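Local coordinates for malonyl CoA-acyl carrier protein transacylase (Bartonella henselae, PDB 3QAT) that probably transfers the malonyl group from coenzyme A to acyl carrier protein, supplying malonyl units for bacterial fatty acid biosynthesis, at residues 135-140 with 197-202; 6-11 with 273-278; 33-38 with 69-74. One frame throughout, in Å; residues are numbered along the deposited sequence. Where two conformers were deposited one is given.

Interaction 1 of 3, residues 135-140 with 197-202; sequences EGSMAA and AVLLPV
Leu-200 N donates to Met-138 O from 2.8 Å, tilted 31° out of the carbonyl plane of the flat peptide group that carries this oxygen. Different side chains approach Met-138 O from the two faces of the sheet. On the face carrying Ala-139, Leu-199 CD1 comes to 3.7 Å from Met-138 O; on the face carrying Met-138 and Ala-140, Leu-200 CB stands 3.5 Å from Met-138 O. Met-138 N completes the pair by donating to Leu-200 O.

Ala-140 and Val-198 form the next hydrogen-bonded pair, with Ala-140 N 2.9 Å from Val-198 O and Val-198 N returning the bond to Ala-140 O. Between these two hydrogen-bonded pairs, Ala-139 and Leu-199 make the non-hydrogen-bonded pair, and Ala-139 CA directs a CA-H...O contact of 3.2 Å at Val-198 O. This alternation, with an angle of 156° between the segment directions, marks an antiparallel pair.

Strand 196-200 is an outer strand of the mixed sheet, beside 136-142, and the order 4-1-3-2 of the four strands 136-142, 162-169, 172-176 and 196-200, with a helix after the first and third, is that of a ferredoxin-like subdomain, as in related acyltransferases. Helix 179-191 covers the face of Ala-139 and Leu-199 through Val-182, whereas Met-138 turns its end away from strand 196-200 and packs on Val-174 and Phe-206.

Just past the end of strand 196-200, Ser-137 OG, anti to its carbonyl carbon (chi1 -64°), comes within 3.1 Å of Pro-201 O. A water stands 2.7 Å from Gly-136 O and equally close to Pro-201 O and can donate to either of these two acceptors, though it has more acceptors near than protons.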
loop_
_atom_site.group_PDB
_atom_site.type_symbol
_atom_site.label_atom_id
_atom_site.label_comp_id
_atom_site.label_asym_id
_atom_site.label_seq_id
_atom_site.Cartn_x
_atom_site.Cartn_y
_atom_site.Cartn_z
ATOM N N GLU A 135 -22.540 5.710 2.740
ATOM C CA GLU A 135 -22.296 6.416 3.978
ATOM C C GLU A 135 -20.941 7.090 4.044
ATOM O O GLU A 135 -20.794 8.097 4.729
ATOM C CB GLU A 135 -22.547 5.517 5.162
ATOM C CG GLU A 135 -24.034 5.289 5.296
ATOM C CD GLU A 135 -24.374 4.292 6.343
ATOM O OE1 GLU A 135 -23.451 3.818 7.034
ATOM O OE2 GLU A 135 -25.574 3.981 6.458
ATOM N N GLY A 136 -19.977 6.543 3.304
ATOM C CA GLY A 136 -18.621 7.086 3.317
ATOM C C GLY A 136 -18.244 7.673 1.987
ATOM O O GLY A 136 -18.893 7.428 0.967
ATOM N N SER A 137 -17.169 8.451 1.987
ATOM C CA SER A 137 -16.529 8.884 0.739
ATOM C C SER A 137 -15.064 9.134 1.026
ATOM O O SER A 137 -14.633 9.186 2.192
ATOM C CB SER A 137 -17.127 10.216 0.234
ATOM O OG SER A 137 -18.512 10.108 -0.107
ATOM N N MET A 138 -14.301 9.344 -0.048
ATOM C CA MET A 138 -12.924 9.872 0.037
ATOM C C MET A 138 -12.798 11.038 -0.925
ATOM O O MET A 138 -13.707 11.285 -1.715
ATOM C CB MET A 138 -11.852 8.800 -0.300
ATOM C CG MET A 138 -11.877 7.670 0.673
ATOM S SD MET A 138 -10.528 6.511 0.351
ATOM C CE MET A 138 -9.281 7.187 1.429
ATOM N N ALA A 139 -11.699 11.794 -0.832
ATOM C CA ALA A 139 -11.414 12.820 -1.820
ATOM C C ALA A 139 -9.932 12.993 -1.991
ATOM O O ALA A 139 -9.167 12.845 -1.027
ATOM C CB ALA A 139 -12.059 14.175 -1.434
ATOM N N ALA A 140 -9.522 13.283 -3.223
ATOM C CA ALA A 140 -8.118 13.483 -3.521
ATOM C C ALA A 140 -7.864 14.969 -3.674
ATOM O O ALA A 140 -8.452 15.616 -4.548
ATOM C CB ALA A 140 -7.745 12.751 -4.839
ATOM N N ALA A 197 -9.244 19.138 -6.306
ATOM C CA ALA A 197 -10.047 18.631 -5.190
ATOM C C ALA A 197 -11.150 17.781 -5.782
ATOM O O ALA A 197 -12.126 18.300 -6.328
ATOM C CB ALA A 197 -10.611 19.785 -4.354
ATOM N N VAL A 198 -10.967 16.464 -5.727
ATOM C CA VAL A 198 -11.879 15.570 -6.446
ATOM C C VAL A 198 -12.548 14.609 -5.481
ATOM O O VAL A 198 -11.871 13.861 -4.766
ATOM C CB VAL A 198 -11.124 14.758 -7.533
ATOM C CG1 VAL A 198 -12.061 13.735 -8.179
ATOM C CG2 VAL A 198 -10.542 15.688 -8.618
ATOM N N LEU A 199 -13.880 14.634 -5.464
ATOM C CA LEU A 199 -14.677 13.703 -4.656
ATOM C C LEU A 199 -14.717 12.298 -5.254
ATOM O O LEU A 199 -14.852 12.134 -6.471
ATOM C CB LEU A 199 -16.104 14.257 -4.495
ATOM C CG LEU A 199 -17.055 13.549 -3.518
ATOM C CD1 LEU A 199 -16.545 13.614 -2.060
ATOM C CD2 LEU A 199 -18.440 14.206 -3.653
ATOM N N LEU A 200 -14.543 11.303 -4.386
ATOM C CA LEU A 200 -14.788 9.891 -4.725
ATOM C C LEU A 200 -16.015 9.448 -3.904
ATOM O O LEU A 200 -15.893 8.887 -2.812
ATOM C CB LEU A 200 -13.554 9.034 -4.428
ATOM C CG LEU A 200 -12.377 9.545 -5.284
ATOM C CD1 LEU A 200 -11.056 9.515 -4.552
ATOM C CD2 LEU A 200 -12.372 8.833 -6.656
ATOM N N PRO A 201 -17.210 9.694 -4.450
ATOM C CA PRO A 201 -18.430 9.622 -3.621
ATOM C C PRO A 201 -18.892 8.217 -3.195
ATOM O O PRO A 201 -19.646 8.104 -2.206
ATOM C CB PRO A 201 -19.494 10.296 -4.506
ATOM C CG PRO A 201 -18.993 10.069 -5.924
ATOM C CD PRO A 201 -17.482 10.224 -5.801
ATOM N N VAL A 202 -18.465 7.176 -3.916
ATOM C CA VAL A 202 -18.829 5.787 -3.583
ATOM C C VAL A 202 -17.680 5.009 -2.938
ATOM O O VAL A 202 -17.821 3.817 -2.645
ATOM C CB VAL A 202 -19.361 4.978 -4.845
ATOM C CG1 VAL A 202 -20.207 5.841 -5.726
ATOM C CG2 VAL A 202 -18.207 4.387 -5.654
HETATM O O HOH W 1 -20.562 6.105 -0.614
#

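Interaction 2 of 3, residues 6-11 with 273-278; sequences GAAFTF and NGVNTL
Gly-6 O is gripped by the backbone of Asn-276 and Thr-277 together. Asn-276 N approaches to 3.0 Å from Gly-6 O, standing above the carbonyl plane by 37°, while Thr-277 N, 3.3 Å from Gly-6 O, lies nearly along the C=O axis. Two successive amides sharing one acceptor fit the beta bulge here: Gly-6 pairs with Val-275, but Ala-7 already pairs with Thr-277, a shift of one residue. Before the bulge, Gly-6 N donates to Gly-274 O over 3.1 Å; beyond it, Ala-8 N reaches Thr-277 O at 3.1 Å and the regular parallel pattern resumes.

One side-chain polar group joins in. Asn-276 CG sits between its backbone N and carbonyl carbon (chi1 67°); the side-chain ND2 lies 3.1 Å from Gly-6 O, a weak bond. The stronger bond of that side chain is the one OD1 accepts from Met-5 N.

The apolar contacts lie on one face of the sheet. Ala-8 CB meets two branches of the other strand, 4.0 Å from Val-275 CG1 and 4.1 Å from Leu-278 CD2. Ile-270 of helix 263-272 touches all three of these side chains and so covers this face. Thr-10 adds a looser methyl contact to Leu-278, while its OG1 bonds to Phe-279 O.

The short segment axes make 41°, with strand 6-11 standing between 93-96 and 275-281 in a four-stranded parallel sheet. That sheet, flanked by helices and leading from strand 93-96 into a probable GxSxG nucleophile elbow near Thr-10, is consistent with the alpha/beta core of the acyltransferase family.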
loop_
_atom_site.group_PDB
_atom_site.type_symbol
_atom_site.label_atom_id
_atom_site.label_comp_id
_atom_site.label_asym_id
_atom_site.label_seq_id
_atom_site.Cartn_x
_atom_site.Cartn_y
_atom_site.Cartn_z
ATOM N N GLY A 6 22.609 3.044 0.675
ATOM C CA GLY A 6 21.737 1.879 0.696
ATOM C C GLY A 6 20.447 1.965 -0.099
ATOM O O GLY A 6 20.183 2.934 -0.815
ATOM N N ALA A 7 19.652 0.913 0.034
ATOM C CA ALA A 7 18.424 0.761 -0.743
ATOM C C ALA A 7 17.278 0.413 0.181
ATOM O O ALA A 7 17.458 -0.213 1.234
ATOM C CB ALA A 7 18.598 -0.356 -1.770
ATOM N N ALA A 8 16.088 0.847 -0.220
ATOM C CA ALA A 8 14.865 0.409 0.433
ATOM C C ALA A 8 13.951 -0.154 -0.633
ATOM O O ALA A 8 13.972 0.299 -1.791
ATOM C CB ALA A 8 14.193 1.565 1.160
ATOM N N PHE A 9 13.163 -1.154 -0.245
ATOM C CA PHE A 9 12.108 -1.675 -1.141
ATOM C C PHE A 9 10.759 -1.138 -0.651
ATOM O O PHE A 9 10.400 -1.288 0.535
ATOM C CB PHE A 9 12.083 -3.213 -1.080
ATOM C CG PHE A 9 13.099 -3.905 -1.955
ATOM C CD1 PHE A 9 14.169 -3.211 -2.566
ATOM C CD2 PHE A 9 12.985 -5.285 -2.170
ATOM C CE1 PHE A 9 15.088 -3.889 -3.368
ATOM C CE2 PHE A 9 13.912 -5.979 -2.957
ATOM C CZ PHE A 9 14.967 -5.279 -3.567
ATOM N N THR A 10 9.976 -0.573 -1.576
ATOM C CA THR A 10 8.647 -0.045 -1.248
ATOM C C THR A 10 7.616 -0.781 -2.091
ATOM O O THR A 10 7.902 -1.178 -3.232
ATOM C CB THR A 10 8.525 1.485 -1.475
ATOM O OG1 THR A 10 8.716 1.797 -2.857
ATOM C CG2 THR A 10 9.571 2.255 -0.628
ATOM N N PHE A 11 6.433 -0.986 -1.512
ATOM C CA PHE A 11 5.421 -1.853 -2.122
ATOM C C PHE A 11 4.132 -1.097 -2.327
ATOM O O PHE A 11 3.590 -0.519 -1.381
ATOM C CB PHE A 11 5.216 -3.078 -1.194
ATOM C CG PHE A 11 6.436 -3.969 -1.115
ATOM C CD1 PHE A 11 7.519 -3.643 -0.277
ATOM C CD2 PHE A 11 6.533 -5.100 -1.917
ATOM C CE1 PHE A 11 8.661 -4.481 -0.224
ATOM C CE2 PHE A 11 7.663 -5.932 -1.887
ATOM C CZ PHE A 11 8.736 -5.622 -1.037
ATOM N N ASN A 273 18.054 8.459 6.456
ATOM C CA ASN A 273 18.628 7.455 7.335
ATOM C C ASN A 273 19.359 6.355 6.579
ATOM O O ASN A 273 19.205 5.166 6.863
ATOM C CB ASN A 273 17.594 6.926 8.345
ATOM C CG ASN A 273 17.209 7.980 9.388
ATOM O OD1 ASN A 273 17.813 8.042 10.476
ATOM N ND2 ASN A 273 16.264 8.851 9.043
ATOM N N GLY A 274 20.171 6.786 5.617
ATOM C CA GLY A 274 21.182 5.928 5.012
ATOM C C GLY A 274 20.787 5.228 3.730
ATOM O O GLY A 274 21.454 4.273 3.317
ATOM N N VAL A 275 19.714 5.709 3.100
ATOM C CA VAL A 275 19.235 5.161 1.821
ATOM C C VAL A 275 19.196 6.222 0.721
ATOM O O VAL A 275 18.641 7.304 0.920
ATOM C CB VAL A 275 17.826 4.522 1.996
ATOM C CG1 VAL A 275 17.221 4.106 0.650
ATOM C CG2 VAL A 275 17.885 3.322 2.945
ATOM N N ASN A 276 19.772 5.896 -0.434
ATOM C CA ASN A 276 19.740 6.789 -1.593
ATOM C C ASN A 276 18.979 6.255 -2.812
ATOM O O ASN A 276 18.846 6.957 -3.809
ATOM C CB ASN A 276 21.150 7.314 -1.975
ATOM C CG ASN A 276 22.115 6.223 -2.510
ATOM O OD1 ASN A 276 23.284 6.540 -2.815
ATOM N ND2 ASN A 276 21.665 4.964 -2.608
ATOM N N THR A 277 18.486 5.016 -2.723
ATOM C CA THR A 277 17.783 4.413 -3.846
ATOM C C THR A 277 16.502 3.770 -3.327
ATOM O O THR A 277 16.555 2.929 -2.444
ATOM C CB THR A 277 18.633 3.346 -4.584
ATOM O OG1 THR A 277 19.861 3.935 -5.026
ATOM C CG2 THR A 277 17.899 2.829 -5.815
ATOM N N LEU A 278 15.371 4.179 -3.889
ATOM C CA LEU A 278 14.075 3.620 -3.491
ATOM C C LEU A 278 13.530 2.809 -4.642
ATOM O O LEU A 278 13.267 3.373 -5.713
ATOM C CB LEU A 278 13.087 4.755 -3.206
ATOM C CG LEU A 278 13.360 5.687 -2.031
ATOM C CD1 LEU A 278 12.491 6.932 -2.201
ATOM C CD2 LEU A 278 13.017 5.008 -0.727
#

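Interaction 3 of 3, residues 33-38 with 69-74; sequences RMVFEE and LMAVSM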
loop_
_atom_site.group_PDB
_atom_site.type_symbol
_atom_site.label_atom_id
_atom_site.label_comp_id
_atom_site.label_asym_id
_atom_site.label_seq_id
_atom_site.Cartn_x
_atom_site.Cartn_y
_atom_site.Cartn_z
ATOM N N ARG A 33 5.293 -17.469 -11.823
ATOM C CA ARG A 33 4.106 -18.301 -12.075
ATOM C C ARG A 33 3.631 -18.987 -10.788
ATOM O O ARG A 33 2.418 -18.997 -10.475
ATOM C CB ARG A 33 4.426 -19.346 -13.164
ATOM C CG ARG A 33 3.255 -20.199 -13.640
ATOM C CD ARG A 33 3.740 -21.166 -14.780
ATOM N NE ARG A 33 4.676 -20.430 -15.642
ATOM C CZ ARG A 33 5.892 -20.834 -16.033
ATOM N NH1 ARG A 33 6.367 -22.055 -15.738
ATOM N NH2 ARG A 33 6.626 -20.010 -16.777
ATOM N N MET A 34 4.578 -19.514 -10.013
ATOM C CA MET A 34 4.215 -20.233 -8.784
ATOM C C MET A 34 3.612 -19.337 -7.711
ATOM O O MET A 34 2.789 -19.791 -6.949
ATOM C CB MET A 34 5.428 -20.988 -8.226
ATOM C CG MET A 34 5.806 -22.153 -9.096
ATOM S SD MET A 34 7.194 -23.137 -8.473
ATOM C CE MET A 34 8.481 -21.914 -8.291
ATOM N N VAL A 35 4.022 -18.076 -7.649
ATOM C CA VAL A 35 3.381 -17.148 -6.691
ATOM C C VAL A 35 1.887 -17.016 -6.993
ATOM O O VAL A 35 1.052 -17.163 -6.081
ATOM C CB VAL A 35 4.079 -15.763 -6.699
ATOM C CG1 VAL A 35 3.213 -14.685 -5.993
ATOM C CG2 VAL A 35 5.449 -15.882 -6.050
ATOM N N PHE A 36 1.527 -16.794 -8.260
ATOM C CA PHE A 36 0.096 -16.689 -8.616
ATOM C C PHE A 36 -0.662 -17.977 -8.386
ATOM O O PHE A 36 -1.797 -17.951 -7.919
ATOM C CB PHE A 36 -0.111 -16.176 -10.045
ATOM C CG PHE A 36 0.309 -14.743 -10.228
ATOM C CD1 PHE A 36 -0.597 -13.700 -10.014
ATOM C CD2 PHE A 36 1.615 -14.417 -10.596
ATOM C CE1 PHE A 36 -0.185 -12.368 -10.173
ATOM C CE2 PHE A 36 2.016 -13.088 -10.766
ATOM C CZ PHE A 36 1.122 -12.064 -10.543
ATOM N N GLU A 37 -0.037 -19.113 -8.709
ATOM C CA GLU A 37 -0.664 -20.392 -8.435
ATOM C C GLU A 37 -0.965 -20.581 -6.953
ATOM O O GLU A 37 -2.043 -21.064 -6.595
ATOM C CB GLU A 37 0.246 -21.521 -8.919
ATOM C CG GLU A 37 0.345 -21.603 -10.439
ATOM C CD GLU A 37 1.402 -22.587 -10.870
ATOM O OE1 GLU A 37 2.035 -23.191 -9.983
ATOM O OE2 GLU A 37 1.581 -22.776 -12.088
ATOM N N GLU A 38 -0.009 -20.199 -6.088
ATOM C CA GLU A 38 -0.186 -20.391 -4.659
ATOM C C GLU A 38 -1.251 -19.435 -4.114
ATOM O O GLU A 38 -2.060 -19.832 -3.269
ATOM C CB GLU A 38 1.133 -20.237 -3.881
ATOM C CG GLU A 38 0.895 -20.473 -2.394
ATOM C CD GLU A 38 2.160 -20.610 -1.562
ATOM O OE1 GLU A 38 3.273 -20.480 -2.111
ATOM O OE2 GLU A 38 2.008 -20.821 -0.346
ATOM N N LEU A 69 -2.432 -7.295 -5.873
ATOM C CA LEU A 69 -1.245 -6.431 -5.900
ATOM C C LEU A 69 -0.100 -7.073 -5.129
ATOM O O LEU A 69 1.070 -6.977 -5.552
ATOM C CB LEU A 69 -1.564 -5.030 -5.345
ATOM C CG LEU A 69 -2.222 -4.119 -6.414
ATOM C CD1 LEU A 69 -2.890 -2.905 -5.752
ATOM C CD2 LEU A 69 -1.169 -3.662 -7.431
ATOM N N MET A 70 -0.418 -7.715 -3.994
ATOM C CA MET A 70 0.617 -8.400 -3.230
ATOM C C MET A 70 1.236 -9.518 -4.081
ATOM O O MET A 70 2.457 -9.671 -4.100
ATOM C CB MET A 70 0.038 -8.956 -1.914
ATOM C CG MET A 70 1.040 -9.723 -1.012
ATOM S SD MET A 70 1.211 -11.467 -1.520
ATOM C CE MET A 70 -0.447 -12.088 -1.244
ATOM N N ALA A 71 0.400 -10.257 -4.818
ATOM C CA ALA A 71 0.915 -11.370 -5.659
ATOM C C ALA A 71 1.919 -10.827 -6.685
ATOM O O ALA A 71 2.970 -11.420 -6.881
ATOM C CB ALA A 71 -0.222 -12.075 -6.377
ATOM N N VAL A 72 1.589 -9.715 -7.343
ATOM C CA VAL A 72 2.514 -9.154 -8.329
ATOM C C VAL A 72 3.830 -8.781 -7.644
ATOM O O VAL A 72 4.906 -9.112 -8.150
ATOM C CB VAL A 72 1.914 -7.940 -9.037
ATOM C CG1 VAL A 72 2.944 -7.303 -10.000
ATOM C CG2 VAL A 72 0.647 -8.367 -9.795
ATOM N N SER A 73 3.756 -8.115 -6.491
ATOM C CA SER A 73 4.971 -7.740 -5.770
ATOM C C SER A 73 5.806 -8.963 -5.384
ATOM O O SER A 73 7.032 -8.990 -5.578
ATOM C CB SER A 73 4.656 -6.915 -4.515
ATOM O OG SER A 73 4.245 -5.600 -4.835
ATOM N N MET A 74 5.130 -9.971 -4.850
ATOM C CA MET A 74 5.861 -11.193 -4.415
ATOM C C MET A 74 6.413 -11.994 -5.595
ATOM O O MET A 74 7.471 -12.607 -5.477
ATOM C CB MET A 74 4.981 -12.061 -3.507
ATOM C CG MET A 74 4.873 -11.484 -2.089
ATOM S SD MET A 74 6.479 -11.184 -1.270
ATOM C CE MET A 74 7.240 -12.809 -1.357
#
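Phe-36 presents the rim of its ring to Val-72: CZ lies 3.8 Å from Val-72 CG2, which sits at the edge near the ring plane, and the two side chains run obliquely to one another. Phe-36 CG is anti to its carbonyl carbon (chi1 -68°), and the second torsion sets the turn of the ring. Ala-71 CB meets the same ring at an oblique position, 3.8 Å from Phe-36 CE1.

Val-35, one residue earlier, crosses the Met-74 side chain at about a right angle, with Val-35 CG1 4.0 Å from Met-74 CB. The same methyl rests 3.4 Å from Ala-71 O, and CG2 faces the backbone of Met-74.

The pair belongs to antiparallel helices 30-43 and 62-82, whose segment axes make 152° and approach to 8.9 Å. The small Ala-71 lies at the narrow point, its CA 6.1 Å from Phe-36 CA. On the far side, Ser-73 OG bonds to Ile-281 O, so helix 62-82 is layered between helix 30-43 and the parallel sheet. The ring of Phe-36 also meets that of Phe-52, with the planes at about 55°.

From the N terminus, strand 6-11 comes first but finds its interaction 2 partner, 273-278, only after 261 intervening residues. Within that long loop, interaction 3 closes first, joining 33-38 to 69-74 around 30 largely helical residues. Interaction 1 follows in series, linking 135-140 to 197-202; both are nested in the loop of interaction 2, and none cross. Interactions 2 and 3 tie the parallel sheet and its helices into one body: Phe-11 CD2 packs 3.7 Å from Ser-73 CB, though the centres are about 23 Å apart. Interaction 1 belongs to the separate mixed sheet, its nearest atoms about 15 Å from interaction 2 and about 14 Å from interaction 3.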